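Local coordinates for protein ribulose bisphosphate carboxylase (Pyrococcus horikoshii, PDB 2D69) that probably catalyses the addition of carbon dioxide and water to ribulose 1,5-bisphosphate, giving two molecules of 3-phosphoglycerate, in an archaeal route of AMP degradation, at residues Asp211-Glu214 / Ala215-Glu219; Tyr263-Glu266 / Val267-Leu271. All coordinates share one frame; numbering follows the deposited sequence.

Contact 1 of 2, residues Asp211-Glu214 / Ala215-Glu219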
ATOM      1  N   ASP A 211      12.352 -26.872  18.168  1.00 14.95           N
ATOM      2  CA  ASP A 211      11.050 -27.404  18.526  1.00 16.11           C
ATOM      3  C   ASP A 211      11.091 -28.911  18.768  1.00 16.18           C
ATOM      4  O   ASP A 211      10.406 -29.442  19.652  1.00 16.07           O
ATOM      5  CB  ASP A 211       9.980 -27.055  17.472  1.00 16.79           C
ATOM      6  CG  ASP A 211       9.672 -25.568  17.465  1.00 17.15           C
ATOM      7  OD1 ASP A 211       9.125 -25.098  16.461  1.00 18.03           O
ATOM      8  OD2 ASP A 211       9.945 -24.797  18.413  1.00 21.22           O
ATOM      9  N   ARG A 212      11.906 -29.616  18.011  1.00 16.91           N
ATOM     10  CA  ARG A 212      12.037 -31.068  18.247  1.00 17.41           C
ATOM     11  C   ARG A 212      12.594 -31.349  19.649  1.00 16.69           C
ATOM     12  O   ARG A 212      12.118 -32.261  20.346  1.00 15.86           O
ATOM     13  CB  ARG A 212      12.922 -31.694  17.170  1.00 18.21           C
ATOM     14  CG  ARG A 212      13.116 -33.197  17.283  1.00 21.42           C
ATOM     15  CD  ARG A 212      14.290 -33.694  16.452  1.00 26.67           C
ATOM     16  NE  ARG A 212      14.658 -35.066  16.817  1.00 30.10           N
ATOM     17  CZ  ARG A 212      15.786 -35.663  16.443  1.00 31.01           C
ATOM     18  NH1 ARG A 212      16.658 -35.035  15.657  1.00 30.73           N
ATOM     19  NH2 ARG A 212      16.029 -36.912  16.829  1.00 30.50           N
ATOM     20  N   VAL A 213      13.592 -30.573  20.067  1.00 16.34           N
ATOM     21  CA  VAL A 213      14.229 -30.781  21.383  1.00 17.20           C
ATOM     22  C   VAL A 213      13.263 -30.475  22.528  1.00 17.17           C
ATOM     23  O   VAL A 213      13.222 -31.232  23.525  1.00 18.33           O
ATOM     24  CB  VAL A 213      15.489 -29.993  21.578  1.00 17.05           C
ATOM     25  CG1 VAL A 213      16.081 -30.263  22.979  1.00 17.49           C
ATOM     26  CG2 VAL A 213      16.526 -30.400  20.535  1.00 17.89           C
ATOM     27  N   GLU A 214      12.448 -29.436  22.340  1.00 16.79           N
ATOM     28  CA  GLU A 214      11.378 -29.103  23.242  1.00 16.51           C
ATOM     29  C   GLU A 214      10.439 -30.277  23.368  1.00 17.38           C
ATOM     30  O   GLU A 214      10.072 -30.606  24.480  1.00 16.69           O
ATOM     31  CB  GLU A 214      10.617 -27.844  22.811  1.00 16.81           C
ATOM     32  CG  GLU A 214      11.405 -26.580  23.100  1.00 16.43           C
ATOM     33  CD  GLU A 214      10.653 -25.303  22.796  1.00 17.72           C
ATOM     34  OE1 GLU A 214       9.629 -25.347  22.126  1.00 17.90           O
ATOM     35  OE2 GLU A 214      11.107 -24.240  23.217  1.00 16.16           O
ATOM     36  N   ALA A 215       9.999 -30.863  22.257  1.00 17.80           N
ATOM     37  CA  ALA A 215       9.075 -31.999  22.333  1.00 18.74           C
ATOM     38  C   ALA A 215       9.684 -33.197  23.072  1.00 18.43           C
ATOM     39  O   ALA A 215       9.003 -33.856  23.849  1.00 21.50           O
ATOM     40  CB  ALA A 215       8.586 -32.400  20.925  1.00 19.55           C
ATOM     41  N   GLU A 216      10.963 -33.450  22.860  1.00 17.90           N
ATOM     42  CA  GLU A 216      11.672 -34.592  23.413  1.00 17.30           C
ATOM     43  C   GLU A 216      12.031 -34.435  24.891  1.00 17.79           C
ATOM     44  O   GLU A 216      12.027 -35.437  25.642  1.00 16.17           O
ATOM     45  CB  GLU A 216      12.936 -34.892  22.581  1.00 17.30           C
ATOM     46  CG  GLU A 216      12.642 -35.521  21.210  1.00 18.14           C
ATOM     47  CD  GLU A 216      13.840 -35.587  20.258  1.00 20.79           C
ATOM     48  OE1 GLU A 216      14.933 -35.038  20.588  1.00 20.54           O
ATOM     49  OE2 GLU A 216      13.683 -36.189  19.154  1.00 16.90           O
ATOM     50  N   THR A 217      12.334 -33.199  25.333  1.00 16.86           N
ATOM     51  CA  THR A 217      12.785 -32.982  26.700  1.00 16.93           C
ATOM     52  C   THR A 217      11.719 -32.462  27.638  1.00 18.13           C
ATOM     53  O   THR A 217      11.946 -32.454  28.831  1.00 18.12           O
ATOM     54  CB  THR A 217      13.976 -31.994  26.786  1.00 17.25           C
ATOM     55  OG1 THR A 217      13.648 -30.753  26.155  1.00 15.06           O
ATOM     56  CG2 THR A 217      15.218 -32.522  26.071  1.00 16.93           C
ATOM     57  N   GLY A 218      10.597 -31.963  27.107  1.00 19.07           N
ATOM     58  CA  GLY A 218       9.641 -31.204  27.888  1.00 18.66           C
ATOM     59  C   GLY A 218      10.140 -29.852  28.408  1.00 19.29           C
ATOM     60  O   GLY A 218       9.437 -29.278  29.205  1.00 20.22           O
ATOM     61  N   GLU A 219      11.304 -29.357  27.966  1.00 18.66           N
ATOM     62  CA  GLU A 219      11.877 -28.048  28.391  1.00 18.67           C
ATOM     63  C   GLU A 219      11.993 -27.056  27.262  1.00 18.07           C
ATOM     64  O   GLU A 219      12.319 -27.409  26.120  1.00 19.06           O
ATOM     65  CB  GLU A 219      13.286 -28.175  29.022  1.00 18.81           C
ATOM     66  CG  GLU A 219      13.400 -29.114  30.244  1.00 21.44           C
ATOM     67  CD  GLU A 219      14.858 -29.309  30.674  1.00 25.99           C
ATOM     68  OE1 GLU A 219      15.405 -28.467  31.353  1.00 28.07           O
ATOM     69  OE2 GLU A 219      15.485 -30.305  30.312  1.00 30.34           O
TER

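Contact 2 of 2, residues Tyr263-Glu266 / Val267-Leu271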
ATOM      1  N   TYR A 263      16.083   2.116  17.428  1.00 14.15           N
ATOM      2  CA  TYR A 263      15.041   1.705  16.496  1.00 14.15           C
ATOM      3  C   TYR A 263      14.694   0.234  16.635  1.00 15.17           C
ATOM      4  O   TYR A 263      13.487  -0.168  16.575  1.00 14.99           O
ATOM      5  CB  TYR A 263      15.450   2.074  15.067  1.00 14.72           C
ATOM      6  CG  TYR A 263      14.482   1.524  14.048  1.00 15.41           C
ATOM      7  CD1 TYR A 263      13.169   2.017  13.982  1.00 19.39           C
ATOM      8  CD2 TYR A 263      14.829   0.492  13.215  1.00 15.62           C
ATOM      9  CE1 TYR A 263      12.248   1.524  13.075  1.00 20.64           C
ATOM     10  CE2 TYR A 263      13.905  -0.012  12.300  1.00 20.18           C
ATOM     11  CZ  TYR A 263      12.615   0.514  12.242  1.00 19.36           C
ATOM     12  OH  TYR A 263      11.714   0.034  11.344  1.00 16.24           O
ATOM     13  N   MET A 264      15.719  -0.606  16.832  1.00 14.93           N
ATOM     14  CA  MET A 264      15.470  -2.052  16.985  1.00 14.89           C
ATOM     15  C   MET A 264      14.630  -2.357  18.183  1.00 13.92           C
ATOM     16  O   MET A 264      13.849  -3.272  18.147  1.00 14.58           O
ATOM     17  CB  MET A 264      16.807  -2.871  16.989  1.00 14.46           C
ATOM     18  CG  MET A 264      17.468  -2.969  15.601  1.00 16.75           C
ATOM     19  SD  MET A 264      16.355  -3.726  14.385  1.00 15.06           S
ATOM     20  CE  MET A 264      15.868  -5.281  15.111  1.00 17.41           C
ATOM     21  N   ARG A 265      14.710  -1.521  19.208  1.00 14.00           N
ATOM     22  CA  ARG A 265      13.854  -1.666  20.357  1.00 13.27           C
ATOM     23  C   ARG A 265      12.370  -1.464  19.991  1.00 13.82           C
ATOM     24  O   ARG A 265      11.528  -2.128  20.560  1.00 13.48           O
ATOM     25  CB  ARG A 265      14.274  -0.677  21.469  1.00 13.66           C
ATOM     26  CG  ARG A 265      13.356  -0.668  22.718  1.00 12.43           C
ATOM     27  CD  ARG A 265      13.425  -1.949  23.533  1.00 16.64           C
ATOM     28  NE  ARG A 265      12.495  -1.927  24.677  1.00 15.54           N
ATOM     29  CZ  ARG A 265      11.210  -2.268  24.620  1.00 15.64           C
ATOM     30  NH1 ARG A 265      10.644  -2.718  23.487  1.00 18.85           N
ATOM     31  NH2 ARG A 265      10.454  -2.198  25.712  1.00 15.09           N
ATOM     32  N   GLU A 266      12.057  -0.569  19.040  1.00 14.08           N
ATOM     33  CA  GLU A 266      10.680  -0.439  18.516  1.00 14.50           C
ATOM     34  C   GLU A 266      10.297  -1.616  17.698  1.00 14.11           C
ATOM     35  O   GLU A 266       9.176  -2.139  17.818  1.00 13.67           O
ATOM     36  CB  GLU A 266      10.460   0.859  17.692  1.00 14.74           C
ATOM     37  CG  GLU A 266      10.809   2.114  18.440  1.00 18.06           C
ATOM     38  CD  GLU A 266      10.054   2.157  19.750  1.00 24.90           C
ATOM     39  OE1 GLU A 266      10.705   2.349  20.790  1.00 28.38           O
ATOM     40  OE2 GLU A 266       8.813   1.918  19.752  1.00 32.95           O
ATOM     41  N   VAL A 267      11.214  -2.085  16.871  1.00 13.81           N
ATOM     42  CA  VAL A 267      10.952  -3.342  16.109  1.00 14.52           C
ATOM     43  C   VAL A 267      10.601  -4.530  16.994  1.00 14.24           C
ATOM     44  O   VAL A 267       9.605  -5.232  16.757  1.00 15.67           O
ATOM     45  CB  VAL A 267      12.155  -3.697  15.225  1.00 13.83           C
ATOM     46  CG1 VAL A 267      11.920  -4.999  14.514  1.00 13.88           C
ATOM     47  CG2 VAL A 267      12.360  -2.613  14.166  1.00 15.41           C
ATOM     48  N   THR A 268      11.429  -4.766  18.002  1.00 13.89           N
ATOM     49  CA  THR A 268      11.213  -5.877  18.908  1.00 13.29           C
ATOM     50  C   THR A 268       9.979  -5.754  19.778  1.00 13.34           C
ATOM     51  O   THR A 268       9.386  -6.784  20.171  1.00 13.54           O
ATOM     52  CB  THR A 268      12.479  -6.207  19.777  1.00 11.86           C
ATOM     53  OG1 THR A 268      12.891  -5.096  20.613  1.00 12.46           O
ATOM     54  CG2 THR A 268      13.680  -6.567  18.905  1.00 14.50           C
ATOM     55  N   GLU A 269       9.579  -4.528  20.086  1.00 14.38           N
ATOM     56  CA  GLU A 269       8.299  -4.255  20.763  1.00 15.73           C
ATOM     57  C   GLU A 269       7.162  -4.773  19.930  1.00 16.57           C
ATOM     58  O   GLU A 269       6.167  -5.248  20.456  1.00 16.11           O
ATOM     59  CB  GLU A 269       8.108  -2.729  20.992  1.00 16.28           C
ATOM     60  CG  GLU A 269       6.814  -2.337  21.729  1.00 18.11           C
ATOM     61  CD  GLU A 269       6.777  -2.826  23.175  1.00 18.85           C
ATOM     62  OE1 GLU A 269       7.830  -3.194  23.725  1.00 18.33           O
ATOM     63  OE2 GLU A 269       5.693  -2.855  23.771  1.00 23.60           O
ATOM     64  N   ASP A 270       7.266  -4.648  18.618  1.00 18.02           N
ATOM     65  CA  ASP A 270       6.183  -5.132  17.770  1.00 19.68           C
ATOM     66  C   ASP A 270       6.173  -6.642  17.576  1.00 18.95           C
ATOM     67  O   ASP A 270       5.141  -7.207  17.295  1.00 17.64           O
ATOM     68  CB  ASP A 270       6.217  -4.445  16.398  1.00 21.00           C
ATOM     69  CG  ASP A 270       5.744  -3.013  16.453  1.00 26.17           C
ATOM     70  OD1 ASP A 270       5.032  -2.650  17.433  1.00 31.80           O
ATOM     71  OD2 ASP A 270       6.057  -2.212  15.544  1.00 34.91           O
ATOM     72  N   LEU A 271       7.324  -7.283  17.699  1.00 18.24           N
ATOM     73  CA  LEU A 271       7.442  -8.696  17.359  1.00 17.16           C
ATOM     74  C   LEU A 271       7.527  -9.639  18.561  1.00 17.96           C
ATOM     75  O   LEU A 271       7.634 -10.827  18.383  1.00 16.48           O
ATOM     76  CB  LEU A 271       8.665  -8.897  16.475  1.00 18.16           C
ATOM     77  CG  LEU A 271       8.727  -8.151  15.142  1.00 17.09           C
ATOM     78  CD1 LEU A 271      10.041  -8.347  14.513  1.00 19.36           C
ATOM     79  CD2 LEU A 271       7.636  -8.657  14.193  1.00 17.45           C
TER
HETATM   80  O   HOH W   1       7.448  -3.163  26.463  1.00 25.18           O
HETATM   81  O   HOH W   2       6.870  -0.448  18.226  1.00 42.26           O

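Contact 1 of 2, residues Asp211-Glu214 / Ala215-Glu219
Arg212 and Glu216 face each other one turn apart near the C-terminal end of helix 199-217. From CB the arginine runs out fully extended, with CG anti to the backbone N (chi1 -179°), and this carries the chain along to the carboxylate of Glu216. Its CG and CD pass beside Glu216 OE2, and NE then makes a salt bridge to that oxygen at 2.8 Å. OE2 lies near the guanidinium edge, a little out of its plane, whereas NE comes from above the carboxylate plane; the two flat groups stand 79° apart, unlike a flat two-pronged pairing, and NE makes the one hydrogen bond. At the tip, NH2 is 3.4 Å from the same OE2, and NH1 has a long, weak ion pair with a bound sulfate. The other carboxylate oxygen, Glu216 OE1, is hydrogen-bonded to Tyr175 OH.

Thr217 closes the helix. Its OG1 donates to Val213 O at 2.7 Å from above the carbonyl plane, while Thr217 N reaches the same oxygen at 2.8 Å almost in line with the carbonyl; two donors therefore grip one acceptor. OG1 also accepts from Glu219 N at 3.3 Å, an ST turn that suits threonine to a helix end. Gly218 follows with positive phi, a conformation glycine adopts readily, as the chain leaves the helix.

The Val213 side chain packs on Tyr175 and Trp178 of helix 167-179, and Glu219 pairs with Arg390. The helix is the connection between parallel strands 184-186 and 222-224, one beta-alpha-beta unit of the catalytic alpha/beta barrel.

Contact 2 of 2, residues Tyr263-Glu266 / Val267-Leu271
Charge pairs Arg265 with Glu269, one turn further along helix 258-271. NH1 donates to Glu269 OE1 at 2.9 Å in a nearly straight bond (169°); OE1 lies in the guanidinium plane, and NH1 meets it on its anti side. NH2 adds a weak bond to the same atom. The bend of Arg265 at chi2 (68°) brings its end back toward Glu269, whose side chain already sets out toward it. Water 1 bridges the pair, accepting from Arg265 NH2 and donating to OE1. Arg265 NH2 is also hydrogen-bonded to Gly135 O. Replacing Arg265 with an alanine would probably leave Glu269 OE1 without its charged mate and Gly135 O without the NH2 donor.

Apolar contact centres on Val267, whose branched side chain can serve two neighbours at once. Its CG2 sits over a face of the Tyr263 ring, 4.0 Å from the centroid, a CH-pi contact, while CG1 lies 4.0 Å from Met264 CE. The flexible methionine curls at chi2 and chi3 to lie alongside the valine, and it also packs on Met234 and Ile251. Tyr263 OH is hydrogen-bonded to Glu235 OE1.

Backbone bonds complete the turn: Thr268 N donates to Met264 O at 2.8 Å, and Val267 N to Tyr263 O at 3.0 Å.

Glu269 OE2 also forms salt bridges with Arg198 and Arg204 of a second subunit. These bonds link the helix to that subunit, and the three arginines would be expected to stabilise the carboxylate's negative charge.

Contact 1 (211-219) and contact 2 (263-271) lie on separate helices of the catalytic alpha/beta barrel, with centres 28 Å apart and nearest atoms about 14 Å apart, and they do not touch. Helix 199-217 leads into strand 222-224 and helix 258-271 into strand 274-278, and, as in other alpha/beta barrels, both belong to the layer of helices outside the parallel strands. Each pairs an arginine with a glutamate four residues on, but contact 1 is at the surface, its centre about 30 Å from the chain centre, whereas contact 2 is largely buried, its centre about 17 Å from the chain centre, and reaches neighbouring subunits. Both lie away from the predicted catalytic and magnesium-binding residues; the sulfate near Arg212 probably came from the crystallisation liquor.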